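Local coordinates for protein HepC.19480.a.B1 (Helicobacter pylori, PDB 6MTZ) that is of unknown function but is probably a phosphoesterase of the DHH/DHHA1 family, whose members hydrolyse phosphate ester bonds, at residues D288-I293 against N306-V311. Sequence-based numbering, arbitrary orientation.
Sequences DFDFYI and NGNCDV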
loop_
_atom_site.group_PDB
_atom_site.type_symbol
_atom_site.label_atom_id
_atom_site.label_comp_id
_atom_site.label_asym_id
_atom_site.label_seq_id
_atom_site.Cartn_x
_atom_site.Cartn_y
_atom_site.Cartn_z
ATOM N N ASP A 288 8.889 -17.446 21.663
ATOM C CA ASP A 288 10.120 -16.805 22.114
ATOM C C ASP A 288 9.941 -15.315 22.369
ATOM O O ASP A 288 10.810 -14.702 22.995
ATOM C CB ASP A 288 11.254 -17.053 21.103
ATOM C CG ASP A 288 10.862 -16.738 19.658
ATOM O OD1 ASP A 288 11.241 -15.649 19.183
ATOM O OD2 ASP A 288 10.207 -17.575 18.989
ATOM N N PHE A 289 8.842 -14.725 21.923
ATOM C CA PHE A 289 8.544 -13.329 22.204
ATOM C C PHE A 289 7.680 -13.217 23.453
ATOM O O PHE A 289 6.796 -14.047 23.691
ATOM C CB PHE A 289 7.848 -12.676 21.009
ATOM C CG PHE A 289 8.783 -12.356 19.872
ATOM C CD1 PHE A 289 9.106 -13.320 18.931
ATOM C CD2 PHE A 289 9.358 -11.093 19.761
ATOM C CE1 PHE A 289 9.971 -13.030 17.890
ATOM C CE2 PHE A 289 10.216 -10.796 18.727
ATOM C CZ PHE A 289 10.522 -11.762 17.788
ATOM N N ASP A 290 7.960 -12.195 24.256
ATOM C CA ASP A 290 7.232 -11.926 25.489
ATOM C C ASP A 290 6.120 -10.906 25.336
ATOM O O ASP A 290 5.144 -10.963 26.092
ATOM C CB ASP A 290 8.194 -11.427 26.557
ATOM C CG ASP A 290 9.314 -12.386 26.778
ATOM O OD1 ASP A 290 9.012 -13.534 27.166
ATOM O OD2 ASP A 290 10.475 -12.017 26.509
ATOM N N PHE A 291 6.242 -9.958 24.408
ATOM C CA PHE A 291 5.168 -9.000 24.222
ATOM C C PHE A 291 5.131 -8.554 22.778
ATOM O O PHE A 291 6.049 -8.797 21.990
ATOM C CB PHE A 291 5.301 -7.800 25.166
ATOM C CG PHE A 291 6.522 -6.967 24.931
ATOM C CD1 PHE A 291 7.756 -7.360 25.440
ATOM C CD2 PHE A 291 6.435 -5.775 24.218
ATOM C CE1 PHE A 291 8.894 -6.582 25.240
ATOM C CE2 PHE A 291 7.563 -4.986 23.998
ATOM C CZ PHE A 291 8.799 -5.388 24.510
ATOM N N TYR A 292 4.032 -7.903 22.442
ATOM C CA TYR A 292 3.810 -7.335 21.132
ATOM C C TYR A 292 3.514 -5.862 21.342
ATOM O O TYR A 292 2.818 -5.496 22.295
ATOM C CB TYR A 292 2.650 -8.056 20.416
ATOM C CG TYR A 292 2.501 -7.687 18.962
ATOM C CD1 TYR A 292 1.903 -6.494 18.592
ATOM C CD2 TYR A 292 2.965 -8.528 17.958
ATOM C CE1 TYR A 292 1.774 -6.140 17.266
ATOM C CE2 TYR A 292 2.844 -8.182 16.629
ATOM C CZ TYR A 292 2.242 -6.983 16.291
ATOM O OH TYR A 292 2.110 -6.614 14.979
ATOM N N ILE A 293 4.074 -5.011 20.484
ATOM C CA ILE A 293 3.876 -3.575 20.618
ATOM C C ILE A 293 3.643 -2.991 19.229
ATOM O O ILE A 293 4.399 -3.269 18.294
ATOM C CB ILE A 293 5.062 -2.906 21.340
ATOM C CG1 ILE A 293 4.873 -1.389 21.421
ATOM C CG2 ILE A 293 6.405 -3.268 20.683
ATOM C CD1 ILE A 293 5.900 -0.698 22.306
ATOM N N ASN A 306 1.157 -12.521 26.603
ATOM C CA ASN A 306 0.543 -13.832 26.771
ATOM C C ASN A 306 0.949 -14.434 28.112
ATOM O O ASN A 306 1.119 -15.649 28.233
ATOM C CB ASN A 306 0.914 -14.759 25.611
ATOM C CG ASN A 306 0.008 -15.979 25.514
ATOM O OD1 ASN A 306 -1.049 -16.038 26.145
ATOM N ND2 ASN A 306 0.425 -16.962 24.723
ATOM N N GLY A 307 1.123 -13.585 29.125
ATOM C CA GLY A 307 1.456 -14.020 30.460
ATOM C C GLY A 307 2.917 -13.889 30.830
ATOM O O GLY A 307 3.246 -14.012 32.015
ATOM N N ASN A 308 3.798 -13.630 29.864
ATOM C CA ASN A 308 5.234 -13.606 30.114
ATOM C C ASN A 308 5.811 -12.197 30.162
ATOM O O ASN A 308 7.039 -12.042 30.149
ATOM C CB ASN A 308 5.968 -14.431 29.057
ATOM C CG ASN A 308 6.035 -15.902 29.416
ATOM O OD1 ASN A 308 5.284 -16.378 30.268
ATOM N ND2 ASN A 308 6.942 -16.629 28.770
ATOM N N CYS A 309 4.966 -11.171 30.212
ATOM C CA CYS A 309 5.446 -9.801 30.357
ATOM C C CYS A 309 4.296 -8.925 30.818
ATOM O O CYS A 309 3.282 -8.822 30.123
ATOM C CB CYS A 309 6.010 -9.267 29.054
ATOM S SG CYS A 309 6.357 -7.492 29.150
ATOM N N ASP A 310 4.457 -8.287 31.972
ATOM C CA ASP A 310 3.441 -7.368 32.457
ATOM C C ASP A 310 3.480 -6.088 31.634
ATOM O O ASP A 310 4.244 -5.170 31.954
ATOM C CB ASP A 310 3.666 -7.056 33.935
ATOM C CG ASP A 310 2.504 -6.307 34.553
ATOM O OD1 ASP A 310 1.703 -5.712 33.797
ATOM O OD2 ASP A 310 2.391 -6.312 35.796
ATOM N N VAL A 311 2.660 -6.008 30.584
ATOM C CA VAL A 311 2.707 -4.830 29.719
ATOM C C VAL A 311 2.067 -3.614 30.370
ATOM O O VAL A 311 2.301 -2.488 29.916
ATOM C CB VAL A 311 2.064 -5.093 28.344
ATOM C CG1 VAL A 311 2.923 -6.068 27.556
ATOM C CG2 VAL A 311 0.623 -5.615 28.486
HETATM O O HOH W 1 3.680 -13.072 26.888
#
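Phe291 sets CG between its backbone N and carbonyl carbon (chi1 64°), while Cys309 turns SG anti to its own N (chi1 171°), and the two groups meet in a sulfur-aromatic contact between strand 291-295, in the mixed sheet of the probable DHHA1-type C-terminal domain, and the loop before helix 311-318. Cys309 SG approaches the Phe291 ring obliquely, 46° off its normal and 4.8 Å from the centroid, with Phe291 CD1 the nearest ring atom at 4.0 Å. Val311, the first residue of helix 311-318, adds its CG1 branch 3.8 Å from Phe291 CB, and Leu303 packs against Phe291 and Val311.

The site illustrates how water can join two backbone segments where direct pairing ends. Strands 291-295 and 300-305 form an antiparallel hairpin; at its open end the backbones diverge, leaving Asp290 O 4.3 Å from Asn306 N. One water bridges the gap, donating to Asp290 O (2.7 Å) and accepting from the N-H groups of Asn306 and Asn308, so three backbone groups grip it. Asp290 OD2 accepts from Lys265 N on strand 264-270, whereas OD1 only touches Asn308 CB, at 3.7 Å. Cys309 CB rests 3.5 Å from Asp290 O, the same oxygen that accepts the water's hydrogen bond.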